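Local coordinates for SnoaL-like domain-containing protein (Novosphingobium aromaticivorans, PDB 2RFR) that is of unknown function but belongs to the SnoaL-like family of the NTF2 clan and adopts a cystatin-like alpha-plus-beta fold, at residues E23-Y28 / H83-A88; P30-D33 / A39-E42; C101-F106 / R137-L142. All coordinates share one frame; numbering follows the deposited sequence. Where two conformers were deposited one is given.

Contact 1: E23-Y28 / H83-A88; sequences ELIARY and HFLGPA
Ile-25 and Tyr-28, one turn apart on the long helix 5-33, rest on Leu-85 and Ala-88 in the region 83-88 of strand 81-93, outermost in this chain's sheet: this is helix-on-sheet packing of the NTF2-like, cystatin-like fold, in which a curved sheet wraps against the N-terminal helix. Ile-25 can be followed outward from CB, which is directed at the strand. There it forks. The short branch, CG2, stands anti to the backbone N and meets Leu-85 CD2 at 3.8 Å, the two side chains crossing at about a right angle. The longer branch leaves beside the backbone N (chi1 -57°) and runs on extended through CG1, which carries CD1 to within 3.8 Å of Ala-88 CB. One isoleucine thus reaches two residues three positions apart, and its side chain also packs on Ala-99 of the adjacent strand 96-109 and Phe-125 of strand 112-128 beyond it.

Leu-85 is divided in the same way between two helix residues: CD2 goes to Ile-25 and CD1 to the tyrosine. All four touching residues are buried, and apolar contacts alone join the two segments. Elsewhere on the helix a second subunit is met: Ala-26 packs on its Ala-88, and Glu-23, bridged within its own helix to Arg-27, also pairs with Arg-18 and Arg-22 of that neighbouring chain. Leu-85 CD1 comes obliquely to the Tyr-28 ring, 4.2 Å from Tyr-28 CD2.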
# COMPACT_ATOMS: atom_id res chain seq x y z
N GLU A 23 -6.35 -3.40 7.89
CA GLU A 23 -6.83 -2.15 8.46
C GLU A 23 -6.07 -1.80 9.72
O GLU A 23 -5.69 -0.62 9.89
CB GLU A 23 -8.38 -2.21 8.63
CG GLU A 23 -9.03 -1.05 9.21
CD GLU A 23 -9.06 0.20 8.34
OE1 GLU A 23 -9.14 0.22 7.05
OE2 GLU A 23 -9.24 1.20 9.02
N LEU A 24 -5.75 -2.75 10.61
CA LEU A 24 -4.91 -2.45 11.78
C LEU A 24 -3.59 -1.86 11.35
O LEU A 24 -3.13 -0.86 11.92
CB LEU A 24 -4.62 -3.72 12.62
CG LEU A 24 -5.70 -4.39 13.44
CD1 LEU A 24 -5.17 -5.68 14.04
CD2 LEU A 24 -6.19 -3.41 14.58
N ILE A 25 -2.93 -2.51 10.42
CA ILE A 25 -1.64 -2.07 9.98
C ILE A 25 -1.72 -0.68 9.32
O ILE A 25 -0.89 0.19 9.62
CB ILE A 25 -0.98 -3.09 9.03
CG1 ILE A 25 -0.87 -4.45 9.72
CG2 ILE A 25 0.40 -2.59 8.53
CD1 ILE A 25 -0.42 -5.58 8.76
N ALA A 26 -2.75 -0.44 8.53
CA ALA A 26 -2.94 0.86 7.83
C ALA A 26 -3.27 1.97 8.82
O ALA A 26 -3.03 3.13 8.49
CB ALA A 26 -4.00 0.72 6.79
N ARG A 27 -3.83 1.66 10.00
CA ARG A 27 -4.10 2.68 10.98
C ARG A 27 -2.89 3.11 11.78
O ARG A 27 -2.92 4.20 12.35
CB ARG A 27 -5.17 2.15 11.98
CG ARG A 27 -6.56 2.10 11.37
CD ARG A 27 -7.55 1.45 12.40
NE ARG A 27 -8.84 1.31 11.76
N TYR A 28 -1.83 2.30 11.85
CA TYR A 28 -0.71 2.60 12.69
C TYR A 28 -0.13 3.97 12.35
O TYR A 28 0.07 4.81 13.25
CB TYR A 28 0.37 1.49 12.57
CG TYR A 28 1.54 1.85 13.44
CD1 TYR A 28 1.60 1.46 14.76
CD2 TYR A 28 2.61 2.64 12.95
CE1 TYR A 28 2.64 1.90 15.58
CE2 TYR A 28 3.61 3.09 13.81
CZ TYR A 28 3.61 2.72 15.11
OH TYR A 28 4.55 3.13 16.02
N HIS A 83 4.93 8.11 8.95
CA HIS A 83 5.21 6.69 9.21
C HIS A 83 4.46 5.93 8.16
O HIS A 83 3.25 5.68 8.28
CB HIS A 83 4.80 6.30 10.64
CG HIS A 83 5.74 6.88 11.65
ND1 HIS A 83 5.75 8.21 12.01
CD2 HIS A 83 6.77 6.31 12.32
CE1 HIS A 83 6.76 8.42 12.86
NE2 HIS A 83 7.39 7.28 13.07
N PHE A 84 5.17 5.66 7.06
CA PHE A 84 4.60 5.12 5.85
C PHE A 84 4.85 3.63 5.81
O PHE A 84 5.96 3.15 5.60
CB PHE A 84 5.22 5.84 4.65
CG PHE A 84 4.45 5.73 3.37
CD1 PHE A 84 4.04 4.51 2.88
CD2 PHE A 84 4.21 6.83 2.59
CE1 PHE A 84 3.42 4.42 1.71
CE2 PHE A 84 3.57 6.73 1.40
CZ PHE A 84 3.20 5.53 0.94
N LEU A 85 3.78 2.86 6.05
CA LEU A 85 3.83 1.38 6.00
C LEU A 85 3.28 0.96 4.67
O LEU A 85 2.23 1.44 4.24
CB LEU A 85 3.09 0.72 7.16
CG LEU A 85 3.85 0.73 8.49
CD1 LEU A 85 4.07 2.12 9.08
CD2 LEU A 85 3.06 -0.12 9.51
N GLY A 86 4.00 0.07 4.00
CA GLY A 86 3.57 -0.40 2.72
C GLY A 86 2.52 -1.50 2.83
O GLY A 86 2.18 -1.96 3.91
N PRO A 87 2.03 -1.95 1.69
CA PRO A 87 1.12 -3.10 1.66
C PRO A 87 1.75 -4.29 2.30
O PRO A 87 2.97 -4.56 2.16
CB PRO A 87 0.97 -3.36 0.16
CG PRO A 87 1.23 -2.03 -0.49
CD PRO A 87 2.31 -1.44 0.35
N ALA A 88 0.97 -5.00 3.07
CA ALA A 88 1.43 -6.17 3.81
C ALA A 88 1.06 -7.45 3.11
O ALA A 88 -0.02 -7.56 2.52
CB ALA A 88 0.81 -6.16 5.22

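Contact 2: P30-D33 / A39-E42; sequences PLAD and ALSE
The last turn of helix 5-33 meets the short helix 37-41 where Leu-31 and Leu-40 bring their CA atoms to 5.6 Å, a close approach for two helical backbones. At this point the side chains touch from CB outward, with Leu-31 CB 4.0 Å from Leu-40 CB. Leu-31 then divides: CD2 lies 3.9 Å from Ala-39 CB, while CD1 lies against the backbone of Leu-40, 3.9 Å from Leu-40 CA. Leu-40 returns the contact with its own CD1, which is 3.6 Å from Ala-32 CB and equally close to the backbone N of Ala-32. Its CG is anti to the backbone N (chi1 179°), an orientation that directs the branch toward the first helix.

Leu-40 also packs on Ile-64 and Ile-68 of helix 61-69. Asp-33, directed away from the short helix, bonds to His-83 of its own chain and to His-102 of the second subunit. Two consecutive helices joined by a short turn are thus packed against each other, in the helical layer that faces the sheet of this NTF2-like fold.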
# COMPACT_ATOMS: atom_id res chain seq x y z
N PRO A 30 -1.16 6.71 10.49
CA PRO A 30 -2.02 7.86 10.80
C PRO A 30 -2.11 8.13 12.28
O PRO A 30 -2.06 9.30 12.69
CB PRO A 30 -3.33 7.48 10.13
CG PRO A 30 -2.87 6.64 8.94
CD PRO A 30 -1.78 5.81 9.49
N LEU A 31 -2.27 7.09 13.10
CA LEU A 31 -2.36 7.31 14.55
C LEU A 31 -1.07 7.82 15.12
O LEU A 31 -1.05 8.73 15.95
CB LEU A 31 -2.85 6.05 15.24
CG LEU A 31 -4.24 5.60 14.97
CD1 LEU A 31 -4.51 4.19 15.49
CD2 LEU A 31 -5.22 6.54 15.57
N ALA A 32 0.05 7.29 14.66
CA ALA A 32 1.37 7.74 15.14
C ALA A 32 1.60 9.17 14.75
O ALA A 32 2.05 9.99 15.55
CB ALA A 32 2.47 6.83 14.59
N ASP A 33 1.31 9.51 13.50
CA ASP A 33 1.62 10.84 12.97
C ASP A 33 0.73 11.93 13.55
O ASP A 33 1.12 13.07 13.57
CB ASP A 33 1.58 10.78 11.44
CG ASP A 33 2.75 10.03 10.89
OD1 ASP A 33 3.81 10.03 11.53
OD2 ASP A 33 2.61 9.45 9.78
N ALA A 39 -5.08 5.37 21.15
CA ALA A 39 -5.65 4.56 20.10
C ALA A 39 -4.64 3.70 19.42
O ALA A 39 -4.90 2.56 19.06
CB ALA A 39 -6.43 5.42 19.11
N LEU A 40 -3.44 4.23 19.22
CA LEU A 40 -2.36 3.41 18.62
C LEU A 40 -2.04 2.19 19.49
O LEU A 40 -1.94 1.07 19.00
CB LEU A 40 -1.14 4.28 18.36
CG LEU A 40 0.07 3.60 17.77
CD1 LEU A 40 0.85 4.56 16.88
CD2 LEU A 40 1.01 3.01 18.88
N SER A 41 -1.94 2.40 20.80
CA SER A 41 -1.65 1.29 21.70
C SER A 41 -2.75 0.25 21.69
O SER A 41 -2.47 -0.96 21.88
CB SER A 41 -1.38 1.80 23.11
OG SER A 41 -2.58 2.20 23.80
N GLU A 42 -3.99 0.68 21.45
CA GLU A 42 -5.14 -0.21 21.39
C GLU A 42 -5.25 -1.02 20.12
O GLU A 42 -6.11 -1.90 20.04
CB GLU A 42 -6.42 0.59 21.69
CG GLU A 42 -6.45 1.13 23.12
CD GLU A 42 -7.49 2.18 23.39
OE1 GLU A 42 -8.17 2.64 22.45
OE2 GLU A 42 -7.61 2.55 24.59

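Contact 3: C101-F106 / R137-L142; sequences CHSVVF and RENALL
Ser-103 and Asn-139 approach each other through their ends across an intervening strand, and the polar atoms come no closer than 3.5 Å, measured from Ser-103 OG to Asn-139 ND2. Arg-137 is looser still: its NH2 lies 4.0 Å from Ser-103 OG, which sits at the edge of the guanidinium, near its plane, without a direct bond between them. The arginine gets there by a fully extended chain, CG anti to the backbone N (chi1 -180°), which carries the guanidinium toward Ser-103.

What binds these spaced groups together is Asn-121, on the strand between them: its OD1 is hydrogen-bonded to Arg-137 NH2 and Asn-139 ND2 and its ND2 to Ser-103 OG, so a single amide serves three buried residues, while Arg-137 also makes a cation-pi contact with Tyr-28. In the curved mixed sheet of the NTF2-like fold, strands 96-109 and 131-141 are second neighbours, each antiparallel to strand 112-128, which explains the 8.8 Å between the CA atoms of Ser-103 and Asn-139.

The tightly packed part lies on the other side of the sheet, where a leucine methyl is in van der Waals contact with an imidazole edge. Leu-142, just past the end of its strand, brings CD1 to 3.7 Å from His-102 CD2, in the plane of the ring, with the two side chains crossing at about a right angle. His-102 NE2 is held by Asp-33 of the third subunit.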
# COMPACT_ATOMS: atom_id res chain seq x y z
N CYS A 101 5.75 -6.42 6.17
CA CYS A 101 5.66 -5.21 5.36
C CYS A 101 6.97 -4.43 5.56
O CYS A 101 7.75 -4.69 6.44
CB CYS A 101 4.44 -4.35 5.68
SG CYS A 101 4.42 -3.58 7.32
N HIS A 102 7.10 -3.45 4.70
CA HIS A 102 8.16 -2.46 4.84
C HIS A 102 7.59 -1.24 5.51
O HIS A 102 6.39 -0.93 5.39
CB HIS A 102 8.69 -2.05 3.48
CG HIS A 102 9.31 -3.14 2.69
ND1 HIS A 102 8.62 -3.86 1.74
CD2 HIS A 102 10.55 -3.64 2.70
CE1 HIS A 102 9.46 -4.73 1.18
NE2 HIS A 102 10.64 -4.63 1.77
N SER A 103 8.44 -0.46 6.16
CA SER A 103 8.05 0.87 6.64
C SER A 103 9.16 1.87 6.37
O SER A 103 10.34 1.54 6.45
CB SER A 103 7.68 0.81 8.12
OG SER A 103 8.75 0.40 8.97
N VAL A 104 8.76 3.06 6.01
CA VAL A 104 9.67 4.17 5.84
C VAL A 104 9.18 5.30 6.73
O VAL A 104 8.00 5.65 6.67
CB VAL A 104 9.76 4.64 4.35
CG1 VAL A 104 10.70 5.83 4.22
CG2 VAL A 104 10.17 3.46 3.47
N VAL A 105 10.09 5.86 7.49
CA VAL A 105 9.82 7.09 8.20
C VAL A 105 10.37 8.23 7.38
O VAL A 105 11.59 8.35 7.23
CB VAL A 105 10.40 7.12 9.64
CG1 VAL A 105 10.02 8.43 10.32
CG2 VAL A 105 9.95 5.91 10.43
N PHE A 106 9.49 9.03 6.79
CA PHE A 106 9.87 10.25 6.12
C PHE A 106 9.97 11.38 7.14
O PHE A 106 9.14 11.47 8.03
CB PHE A 106 8.88 10.62 5.02
CG PHE A 106 8.86 9.66 3.87
CD1 PHE A 106 9.76 9.79 2.80
CD2 PHE A 106 7.96 8.60 3.85
CE1 PHE A 106 9.73 8.86 1.80
CE2 PHE A 106 7.92 7.69 2.82
CZ PHE A 106 8.81 7.83 1.78
N ARG A 137 4.99 -6.77 17.31
CA ARG A 137 5.58 -6.19 16.09
C ARG A 137 7.07 -6.16 16.34
O ARG A 137 7.52 -5.73 17.40
CB ARG A 137 5.07 -4.77 15.87
CG ARG A 137 5.63 -4.09 14.61
CD ARG A 137 5.12 -2.69 14.49
NE ARG A 137 5.78 -2.03 13.35
CZ ARG A 137 5.53 -0.79 13.02
NH1 ARG A 137 4.69 -0.05 13.70
NH2 ARG A 137 6.13 -0.29 11.97
N GLU A 138 7.84 -6.57 15.33
CA GLU A 138 9.28 -6.50 15.34
C GLU A 138 9.70 -5.72 14.10
O GLU A 138 9.24 -5.96 13.01
CB GLU A 138 9.88 -7.90 15.26
CG GLU A 138 9.60 -8.78 16.49
CD GLU A 138 9.95 -10.20 16.30
OE1 GLU A 138 9.93 -10.73 15.19
OE2 GLU A 138 10.14 -10.85 17.32
N ASN A 139 10.71 -4.88 14.28
CA ASN A 139 11.16 -3.98 13.26
C ASN A 139 12.69 -3.88 13.30
O ASN A 139 13.31 -3.96 14.37
CB ASN A 139 10.38 -2.67 13.54
CG ASN A 139 10.92 -1.47 12.90
OD1 ASN A 139 11.96 -0.97 13.27
ND2 ASN A 139 10.16 -0.92 11.94
N ALA A 140 13.32 -3.76 12.13
CA ALA A 140 14.78 -3.62 12.04
C ALA A 140 15.08 -2.84 10.77
O ALA A 140 14.37 -2.93 9.75
CB ALA A 140 15.46 -4.97 12.01
N LEU A 141 16.17 -2.08 10.78
CA LEU A 141 16.56 -1.29 9.62
C LEU A 141 17.05 -2.16 8.48
O LEU A 141 17.88 -3.05 8.70
CB LEU A 141 17.70 -0.33 10.01
CG LEU A 141 17.34 0.78 10.98
CD1 LEU A 141 18.63 1.49 11.41
CD2 LEU A 141 16.37 1.76 10.33
N LEU A 142 16.68 -1.80 7.25
CA LEU A 142 17.22 -2.40 6.05
C LEU A 142 18.50 -1.60 5.62
O LEU A 142 18.57 -0.92 4.61
CB LEU A 142 16.14 -2.43 4.97
CG LEU A 142 15.11 -3.53 5.23
CD1 LEU A 142 13.80 -3.24 4.47
CD2 LEU A 142 15.66 -4.88 4.83

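How the contacts relate
Contacts 1 and 2 share helix 5-33, with centres about 11 Å apart; contact 2 is nested within the chain loop that contact 1 closes. Contact 3 follows both in sequence, its centre also about 11 Å from that of contact 1 and about 16 Å from that of contact 2, which it does not touch. Contact 1 is the bridge: Phe-84 and Gly-86 pair through their backbones with strand 96-109, while Tyr-28 CE1 packs on Leu-40 CD1 of contact 2 at 3.5 Å. The three sites thus run from the helical layer to the sheet. Because the pair Asp-33 and His-102 forms between chains, contacts 2 and 3 also join this core to the three-chain assembly.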